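Local coordinates for protein minor fimbrium tip subunit Mfa3 (Porphyromonas gingivalis ATCC 33277, PDB 5NF4) that forms part of the tip of the minor fimbriae, filaments that mediate biofilm formation and adhesion to host cells and other oral bacteria, at residues Q193-K198 with V320-H325; K198-I203 with Q248-M253. One frame throughout, in Å; residues are numbered along the deposited sequence.

Overall arrangement
Both contacts are made by the long strand 180-205, which is broken by a short loop at Val195. The centre of contact 1 lies about 3 Å from the centre of the chain, and this contact brings in the turn that leads to strand 324-332, which runs parallel to strand 180-205. Contact 2, about 13 Å away between centres, pairs the next part of the strand with the antiparallel strand 248-254; the segments overlap at Lys198, which therefore takes part in both. In sequence, contact 2 is nested inside the loop that contact 1 closes. The two also touch directly: His325 NE2 lies 2.6 Å from Asp200 OD2, a probable hydrogen bond, and Ala197 N lies 2.8 Å from Met253 O.

Contact 1. Residues Q193-K198 with V320-H325; sequences QRVVAK and VYRNRH
Asn323 meets Arg194 with its side-chain oxygen, which accepts two hydrogen bonds from the same residue. Arg194 NH1 gives the stronger bond, 2.9 Å to Asn323 OD1 at 155°, with amide and guanidinium nearly coplanar and the oxygen at the guanidinium edge. Arg194 N adds a weak bond of 3.1 Å to that same Asn323 OD1. The arginine chain is extended from CG to NE, and its CB, CG and CD pass close to the oxygen on the way to the guanidinium. On the backbone, Asn323 N donates to Val196 O (2.8 Å), and Lys198 N donates to Arg324 O (3.0 Å).

Farther along, Lys198 and His325 run side by side. Both have CG anti to N (chi1 177° and -173°), which sends the straight lysine chain over one ring face; Lys198 CD sits 4.0 Å from the His325 ring centroid, a CH-pi contact. At the other end, Arg322 CB packs 3.3 Å from Arg194 O. The bend at chi3 of Arg322 carries its NH1 to a water, which accepts from it and in turn donates to Gln193 O. Ala197 CB fits against Val320 CG1 at 3.5 Å.

Second-shell partners hold these chains: Asp67 forms a salt bridge with Arg194, Glu66 with Lys198 and Glu255 with Arg322, whose NH1 also bonds to Arg223 O. A type II turn from Tyr321 to Arg324 presents Asn323 and then feeds into strand 324-332, which starts parallel to strand 180-205. Strand 161-170 borders the Gln193 end, 248-254 lies beside Ala197 and Lys198, and 337-345 packs against Arg324 and His325.

Contact 2. Residues K198-I203 with Q248-M253; sequences KLDVNI and QWLGYM
Two antiparallel strands, 198-203 and 248-253, pair here as neighbours in a beta-sheet, their axes 4.7 Å apart with an angle of 160° between their directions. Leu199 with Gly251 and Val201 with Trp249 are the hydrogen-bonded pairs, each closed by two backbone bonds; Trp249 N to Val201 O, at 2.8 Å, is nearly straight.

The face of Lys198, Asp200, Asn202, Gln248, Leu250 and Tyr252 is mixed. Gln248, extended with CG anti to N (chi1 176°), reaches across, and its NE2 donates to Asp200 OD1 on the syn side, though tilted well out of the carboxylate plane, 2.9 Å away at 178°. Asn202 ND2 meets the same oxygen from the opposite face of the carboxylate, so two amides grip it, while Asp200 OD2 bonds to His325. Leu250 CD2 packs against Asp200 CG at 3.7 Å, and the Tyr252 ring lies alongside Lys198, its hydroxyl bonding to Glu66.

Leu199, Val201 and Trp249 point to the other face and pack around Leu240 and Ile213. At the two ends of the pairing Ile203 CG1 approaches Trp249 CZ3 obliquely at 3.7 Å, and the bent Met253 chain brings CE to 4.2 Å from Leu199 CB. This regular antiparallel pair is consistent with the beta-sandwich domains of fimbrillin-type proteins.

Contact 1. Residues Q193-K198 with V320-H325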
ATOM      1  N   GLN A 193       2.973   2.090   6.647  1.00 33.76           N
ATOM      2  CA  GLN A 193       2.871   1.975   5.187  1.00 33.91           C
ATOM      3  C   GLN A 193       1.529   1.419   4.817  1.00 34.41           C
ATOM      4  O   GLN A 193       1.135   0.379   5.349  1.00 33.20           O
ATOM      5  CB  GLN A 193       3.965   1.078   4.628  1.00 34.66           C
ATOM      6  CG  GLN A 193       5.319   1.736   4.714  1.00 49.64           C
ATOM      7  CD  GLN A 193       6.456   0.759   4.489  1.00 66.88           C
ATOM      8  OE1 GLN A 193       6.232  -0.425   4.229  1.00 60.79           O
ATOM      9  NE2 GLN A 193       7.685   1.253   4.581  1.00 78.78           N
ATOM     10  N   ARG A 194       0.833   2.083   3.897  1.00 32.65           N
ATOM     11  CA  ARG A 194      -0.414   1.529   3.374  1.00 31.90           C
ATOM     12  C   ARG A 194      -0.122   0.239   2.609  1.00 31.89           C
ATOM     13  O   ARG A 194       0.965   0.099   2.041  1.00 32.20           O
ATOM     14  CB  ARG A 194      -1.117   2.539   2.450  1.00 33.00           C
ATOM     15  CG  ARG A 194      -1.457   3.857   3.148  1.00 35.91           C
ATOM     16  CD  ARG A 194      -1.776   4.951   2.147  1.00 37.60           C
ATOM     17  NE  ARG A 194      -1.890   6.275   2.773  1.00 45.45           N
ATOM     18  CZ  ARG A 194      -0.877   7.113   2.960  1.00 56.05           C
ATOM     19  NH1 ARG A 194       0.352   6.779   2.593  1.00 47.49           N
ATOM     20  NH2 ARG A 194      -1.096   8.286   3.541  1.00 62.82           N
ATOM     21  N   VAL A 195      -1.106  -0.667   2.577  1.00 31.11           N
ATOM     22  CA  VAL A 195      -0.974  -1.963   1.888  1.00 31.78           C
ATOM     23  C   VAL A 195      -1.340  -1.841   0.406  1.00 32.03           C
ATOM     24  O   VAL A 195      -1.164  -2.805  -0.348  1.00 31.31           O
ATOM     25  CB  VAL A 195      -1.855  -3.057   2.566  1.00 28.84           C
ATOM     26  CG1 VAL A 195      -1.435  -3.203   4.034  1.00 31.22           C
ATOM     27  CG2 VAL A 195      -3.348  -2.732   2.440  1.00 28.46           C
ATOM     28  N   VAL A 196      -1.853  -0.668   0.014  1.00 31.55           N
ATOM     29  CA  VAL A 196      -2.269  -0.413  -1.369  1.00 31.68           C
ATOM     30  C   VAL A 196      -1.348   0.620  -2.011  1.00 34.24           C
ATOM     31  O   VAL A 196      -0.646   1.368  -1.310  1.00 35.31           O
ATOM     32  CB  VAL A 196      -3.748   0.090  -1.466  1.00 31.78           C
ATOM     33  CG1 VAL A 196      -4.736  -1.006  -1.034  1.00 31.83           C
ATOM     34  CG2 VAL A 196      -3.978   1.332  -0.646  1.00 33.16           C
ATOM     35  N   ALA A 197      -1.367   0.625  -3.340  1.00 33.31           N
ATOM     36  CA  ALA A 197      -0.784   1.673  -4.175  1.00 32.81           C
ATOM     37  C   ALA A 197      -1.903   2.609  -4.663  1.00 32.51           C
ATOM     38  O   ALA A 197      -3.066   2.231  -4.653  1.00 32.95           O
ATOM     39  CB  ALA A 197      -0.034   1.055  -5.379  1.00 35.34           C
ATOM     40  N   LYS A 198      -1.540   3.821  -5.067  1.00 31.49           N
ATOM     41  CA  LYS A 198      -2.496   4.793  -5.592  1.00 35.51           C
ATOM     42  C   LYS A 198      -2.264   4.956  -7.079  1.00 33.74           C
ATOM     43  O   LYS A 198      -1.136   5.219  -7.518  1.00 34.05           O
ATOM     44  CB  LYS A 198      -2.339   6.110  -4.850  1.00 35.73           C
ATOM     45  CG  LYS A 198      -3.216   7.262  -5.308  1.00 37.73           C
ATOM     46  CD  LYS A 198      -2.990   8.490  -4.427  1.00 39.37           C
ATOM     47  CE  LYS A 198      -3.842   9.661  -4.848  1.00 40.63           C
ATOM     48  NZ  LYS A 198      -3.786  10.763  -3.856  1.00 42.45           N
ATOM     49  N   VAL A 320       3.560  -3.939  -8.770  1.00 31.78           N
ATOM     50  CA  VAL A 320       2.963  -2.774  -8.141  1.00 31.58           C
ATOM     51  C   VAL A 320       3.331  -2.833  -6.658  1.00 32.57           C
ATOM     52  O   VAL A 320       2.942  -3.768  -5.991  1.00 32.48           O
ATOM     53  CB  VAL A 320       1.443  -2.778  -8.310  1.00 32.17           C
ATOM     54  CG1 VAL A 320       0.767  -1.628  -7.550  1.00 34.03           C
ATOM     55  CG2 VAL A 320       1.059  -2.741  -9.809  1.00 33.25           C
ATOM     56  N   TYR A 321       4.043  -1.836  -6.155  1.00 30.77           N
ATOM     57  CA  TYR A 321       4.510  -1.813  -4.767  1.00 31.76           C
ATOM     58  C   TYR A 321       3.568  -1.055  -3.827  1.00 34.79           C
ATOM     59  O   TYR A 321       3.030   0.001  -4.182  1.00 35.00           O
ATOM     60  CB  TYR A 321       5.898  -1.188  -4.712  1.00 34.03           C
ATOM     61  CG  TYR A 321       6.988  -2.073  -5.274  1.00 36.86           C
ATOM     62  CD1 TYR A 321       7.530  -3.110  -4.514  1.00 36.52           C
ATOM     63  CD2 TYR A 321       7.462  -1.892  -6.558  1.00 36.96           C
ATOM     64  CE1 TYR A 321       8.515  -3.938  -5.033  1.00 36.10           C
ATOM     65  CE2 TYR A 321       8.445  -2.713  -7.083  1.00 39.89           C
ATOM     66  CZ  TYR A 321       8.973  -3.736  -6.307  1.00 38.49           C
ATOM     67  OH  TYR A 321       9.947  -4.548  -6.832  1.00 37.64           O
ATOM     68  N   ARG A 322       3.422  -1.548  -2.595  1.00 32.37           N
ATOM     69  CA  ARG A 322       2.586  -0.841  -1.629  1.00 34.41           C
ATOM     70  C   ARG A 322       3.070   0.582  -1.374  1.00 33.29           C
ATOM     71  O   ARG A 322       4.274   0.862  -1.392  1.00 35.60           O
ATOM     72  CB  ARG A 322       2.550  -1.590  -0.302  1.00 34.58           C
ATOM     73  CG  ARG A 322       3.886  -1.607   0.421  1.00 35.55           C
ATOM     74  CD  ARG A 322       3.882  -2.533   1.660  1.00 37.35           C
ATOM     75  NE  ARG A 322       3.578  -3.902   1.264  1.00 36.32           N
ATOM     76  CZ  ARG A 322       2.722  -4.704   1.878  1.00 35.07           C
ATOM     77  NH1 ARG A 322       2.110  -4.308   3.005  1.00 33.71           N
ATOM     78  NH2 ARG A 322       2.482  -5.907   1.355  1.00 35.13           N
ATOM     79  N   ASN A 323       2.124   1.464  -1.100  1.00 31.22           N
ATOM     80  CA  ASN A 323       2.387   2.803  -0.616  1.00 32.28           C
ATOM     81  C   ASN A 323       3.181   3.641  -1.617  1.00 36.97           C
ATOM     82  O   ASN A 323       3.848   4.597  -1.247  1.00 38.25           O
ATOM     83  CB  ASN A 323       3.110   2.746   0.733  1.00 33.78           C
ATOM     84  CG  ASN A 323       2.726   3.907   1.662  1.00 39.99           C
ATOM     85  OD1 ASN A 323       1.556   4.228   1.837  1.00 43.01           O
ATOM     86  ND2 ASN A 323       3.728   4.534   2.257  1.00 41.23           N
ATOM     87  N   ARG A 324       3.070   3.292  -2.895  1.00 36.73           N
ATOM     88  CA  ARG A 324       3.653   4.115  -3.941  1.00 37.30           C
ATOM     89  C   ARG A 324       2.518   4.746  -4.748  1.00 38.84           C
ATOM     90  O   ARG A 324       1.377   4.268  -4.737  1.00 34.02           O
ATOM     91  CB  ARG A 324       4.564   3.296  -4.856  1.00 37.60           C
ATOM     92  CG  ARG A 324       5.749   2.635  -4.121  1.00 49.84           C
ATOM     93  CD  ARG A 324       6.768   3.631  -3.584  1.00 68.60           C
ATOM     94  NE  ARG A 324       7.538   4.339  -4.613  1.00 77.29           N
ATOM     95  CZ  ARG A 324       8.462   3.784  -5.399  1.00 77.12           C
ATOM     96  NH1 ARG A 324       8.741   2.483  -5.323  1.00 80.01           N
ATOM     97  NH2 ARG A 324       9.101   4.536  -6.287  1.00 72.34           N
ATOM     98  N   HIS A 325       2.864   5.809  -5.445  1.00 39.41           N
ATOM     99  CA  HIS A 325       1.900   6.625  -6.191  1.00 40.31           C
ATOM    100  C   HIS A 325       2.271   6.589  -7.676  1.00 38.01           C
ATOM    101  O   HIS A 325       3.338   7.085  -8.067  1.00 35.88           O
ATOM    102  CB  HIS A 325       1.955   8.027  -5.585  1.00 38.80           C
ATOM    103  CG  HIS A 325       0.926   9.000  -6.083  1.00 41.34           C
ATOM    104  ND1 HIS A 325       0.944  10.329  -5.702  1.00 44.87           N
ATOM    105  CD2 HIS A 325      -0.131   8.864  -6.921  1.00 41.45           C
ATOM    106  CE1 HIS A 325      -0.058  10.966  -6.280  1.00 54.21           C
ATOM    107  NE2 HIS A 325      -0.726  10.103  -7.025  1.00 42.21           N
TER
HETATM  108  O   HOH W   1       2.305  -2.310   4.922  1.00 36.55           O

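Contact 2. Residues K198-I203 with Q248-M253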
ATOM      1  N   LYS A 198      -1.540   3.821  -5.067  1.00 31.49           N
ATOM      2  CA  LYS A 198      -2.496   4.793  -5.592  1.00 35.51           C
ATOM      3  C   LYS A 198      -2.264   4.956  -7.079  1.00 33.74           C
ATOM      4  O   LYS A 198      -1.136   5.219  -7.518  1.00 34.05           O
ATOM      5  CB  LYS A 198      -2.339   6.110  -4.850  1.00 35.73           C
ATOM      6  CG  LYS A 198      -3.216   7.262  -5.308  1.00 37.73           C
ATOM      7  CD  LYS A 198      -2.990   8.490  -4.427  1.00 39.37           C
ATOM      8  CE  LYS A 198      -3.842   9.661  -4.848  1.00 40.63           C
ATOM      9  NZ  LYS A 198      -3.786  10.763  -3.856  1.00 42.45           N
ATOM     10  N   LEU A 199      -3.344   4.806  -7.850  1.00 33.18           N
ATOM     11  CA  LEU A 199      -3.295   4.989  -9.281  1.00 34.85           C
ATOM     12  C   LEU A 199      -3.962   6.310  -9.595  1.00 36.13           C
ATOM     13  O   LEU A 199      -5.087   6.553  -9.174  1.00 35.28           O
ATOM     14  CB  LEU A 199      -4.000   3.841 -10.000  1.00 32.05           C
ATOM     15  CG  LEU A 199      -4.152   3.989 -11.517  1.00 34.84           C
ATOM     16  CD1 LEU A 199      -2.782   3.965 -12.221  1.00 34.75           C
ATOM     17  CD2 LEU A 199      -5.036   2.891 -12.053  1.00 34.80           C
ATOM     18  N   ASP A 200      -3.245   7.157 -10.325  1.00 32.99           N
ATOM     19  CA  ASP A 200      -3.572   8.554 -10.477  1.00 36.63           C
ATOM     20  C   ASP A 200      -3.515   8.896 -11.963  1.00 37.50           C
ATOM     21  O   ASP A 200      -2.436   9.080 -12.502  1.00 36.75           O
ATOM     22  CB  ASP A 200      -2.561   9.376  -9.660  1.00 44.54           C
ATOM     23  CG  ASP A 200      -2.941  10.817  -9.492  1.00 47.11           C
ATOM     24  OD1 ASP A 200      -3.726  11.355 -10.302  1.00 43.95           O
ATOM     25  OD2 ASP A 200      -2.418  11.433  -8.525  1.00 45.84           O
ATOM     26  N   VAL A 201      -4.667   8.942 -12.630  1.00 37.04           N
ATOM     27  CA  VAL A 201      -4.721   9.171 -14.077  1.00 36.90           C
ATOM     28  C   VAL A 201      -5.304  10.548 -14.414  1.00 38.90           C
ATOM     29  O   VAL A 201      -6.433  10.892 -14.057  1.00 39.60           O
ATOM     30  CB  VAL A 201      -5.536   8.051 -14.768  1.00 37.98           C
ATOM     31  CG1 VAL A 201      -5.629   8.285 -16.257  1.00 42.27           C
ATOM     32  CG2 VAL A 201      -4.899   6.688 -14.501  1.00 36.55           C
ATOM     33  N   ASN A 202      -4.496  11.336 -15.117  1.00 39.52           N
ATOM     34  CA  ASN A 202      -4.820  12.708 -15.418  1.00 38.94           C
ATOM     35  C   ASN A 202      -4.909  12.961 -16.917  1.00 39.93           C
ATOM     36  O   ASN A 202      -3.954  12.706 -17.654  1.00 41.82           O
ATOM     37  CB  ASN A 202      -3.772  13.629 -14.797  1.00 41.85           C
ATOM     38  CG  ASN A 202      -3.698  13.486 -13.270  1.00 40.20           C
ATOM     39  OD1 ASN A 202      -4.363  14.218 -12.538  1.00 43.43           O
ATOM     40  ND2 ASN A 202      -2.931  12.524 -12.803  1.00 39.69           N
ATOM     41  N   ILE A 203      -6.068  13.423 -17.369  1.00 41.62           N
ATOM     42  CA  ILE A 203      -6.266  13.704 -18.791  1.00 43.33           C
ATOM     43  C   ILE A 203      -5.941  15.162 -19.033  1.00 44.98           C
ATOM     44  O   ILE A 203      -6.769  16.063 -18.835  1.00 47.52           O
ATOM     45  CB  ILE A 203      -7.713  13.376 -19.256  1.00 43.15           C
ATOM     46  CG1 ILE A 203      -8.161  12.018 -18.711  1.00 42.50           C
ATOM     47  CG2 ILE A 203      -7.827  13.463 -20.768  1.00 43.28           C
ATOM     48  CD1 ILE A 203      -7.216  10.865 -18.953  1.00 44.39           C
ATOM     49  N   GLN A 248      -8.890  14.501 -13.316  1.00 43.26           N
ATOM     50  CA  GLN A 248      -8.173  13.501 -12.567  1.00 43.37           C
ATOM     51  C   GLN A 248      -9.095  12.346 -12.149  1.00 44.01           C
ATOM     52  O   GLN A 248     -10.164  12.583 -11.597  1.00 43.85           O
ATOM     53  CB  GLN A 248      -7.540  14.126 -11.329  1.00 40.70           C
ATOM     54  CG  GLN A 248      -6.836  13.100 -10.436  1.00 39.70           C
ATOM     55  CD  GLN A 248      -6.305  13.732  -9.154  1.00 45.53           C
ATOM     56  OE1 GLN A 248      -6.959  14.590  -8.547  1.00 45.30           O
ATOM     57  NE2 GLN A 248      -5.116  13.328  -8.752  1.00 46.53           N
ATOM     58  N   TRP A 249      -8.652  11.121 -12.437  1.00 41.60           N
ATOM     59  CA  TRP A 249      -9.312   9.877 -12.004  1.00 40.02           C
ATOM     60  C   TRP A 249      -8.432   9.064 -11.048  1.00 38.46           C
ATOM     61  O   TRP A 249      -7.232   8.884 -11.279  1.00 38.52           O
ATOM     62  CB  TRP A 249      -9.679   9.002 -13.218  1.00 38.33           C
ATOM     63  CG  TRP A 249     -10.982   9.421 -13.902  1.00 40.12           C
ATOM     64  CD1 TRP A 249     -12.209   8.815 -13.762  1.00 46.16           C
ATOM     65  CD2 TRP A 249     -11.184  10.518 -14.812  1.00 40.07           C
ATOM     66  NE1 TRP A 249     -13.153   9.465 -14.519  1.00 45.18           N
ATOM     67  CE2 TRP A 249     -12.556  10.518 -15.171  1.00 43.31           C
ATOM     68  CE3 TRP A 249     -10.346  11.502 -15.349  1.00 43.65           C
ATOM     69  CZ2 TRP A 249     -13.098  11.442 -16.054  1.00 45.33           C
ATOM     70  CZ3 TRP A 249     -10.891  12.439 -16.221  1.00 45.81           C
ATOM     71  CH2 TRP A 249     -12.260  12.403 -16.564  1.00 49.77           C
ATOM     72  N   LEU A 250      -9.037   8.505 -10.003  1.00 37.22           N
ATOM     73  CA  LEU A 250      -8.260   7.767  -8.995  1.00 36.68           C
ATOM     74  C   LEU A 250      -8.776   6.367  -8.760  1.00 33.59           C
ATOM     75  O   LEU A 250      -9.983   6.113  -8.840  1.00 37.78           O
ATOM     76  CB  LEU A 250      -8.270   8.507  -7.646  1.00 38.00           C
ATOM     77  CG  LEU A 250      -7.641   9.889  -7.583  1.00 42.42           C
ATOM     78  CD1 LEU A 250      -7.826  10.440  -6.163  1.00 48.22           C
ATOM     79  CD2 LEU A 250      -6.153   9.849  -7.967  1.00 43.07           C
ATOM     80  N   GLY A 251      -7.841   5.487  -8.438  1.00 32.11           N
ATOM     81  CA  GLY A 251      -8.149   4.202  -7.846  1.00 33.46           C
ATOM     82  C   GLY A 251      -7.001   3.711  -6.970  1.00 33.49           C
ATOM     83  O   GLY A 251      -5.926   4.335  -6.873  1.00 34.10           O
ATOM     84  N   TYR A 252      -7.223   2.576  -6.331  1.00 31.23           N
ATOM     85  CA  TYR A 252      -6.205   1.971  -5.477  1.00 31.48           C
ATOM     86  C   TYR A 252      -6.186   0.474  -5.675  1.00 31.37           C
ATOM     87  O   TYR A 252      -7.181  -0.122  -6.055  1.00 31.78           O
ATOM     88  CB  TYR A 252      -6.462   2.295  -3.990  1.00 31.77           C
ATOM     89  CG  TYR A 252      -6.691   3.757  -3.721  1.00 32.76           C
ATOM     90  CD1 TYR A 252      -7.950   4.326  -3.866  1.00 34.21           C
ATOM     91  CD2 TYR A 252      -5.645   4.588  -3.346  1.00 33.91           C
ATOM     92  CE1 TYR A 252      -8.154   5.652  -3.617  1.00 37.61           C
ATOM     93  CE2 TYR A 252      -5.860   5.915  -3.092  1.00 37.05           C
ATOM     94  CZ  TYR A 252      -7.112   6.444  -3.244  1.00 41.77           C
ATOM     95  OH  TYR A 252      -7.349   7.779  -3.019  1.00 43.76           O
ATOM     96  N   MET A 253      -5.045  -0.146  -5.412  1.00 31.18           N
ATOM     97  CA  MET A 253      -4.984  -1.585  -5.510  1.00 32.72           C
ATOM     98  C   MET A 253      -3.905  -2.160  -4.601  1.00 31.14           C
ATOM     99  O   MET A 253      -2.908  -1.488  -4.295  1.00 31.37           O
ATOM    100  CB  MET A 253      -4.708  -2.052  -6.939  1.00 32.11           C
ATOM    101  CG  MET A 253      -3.425  -1.580  -7.548  1.00 36.59           C
ATOM    102  SD  MET A 253      -3.361   0.185  -7.951  1.00 34.92           S
ATOM    103  CE  MET A 253      -2.319   0.046  -9.435  1.00 31.82           C
TER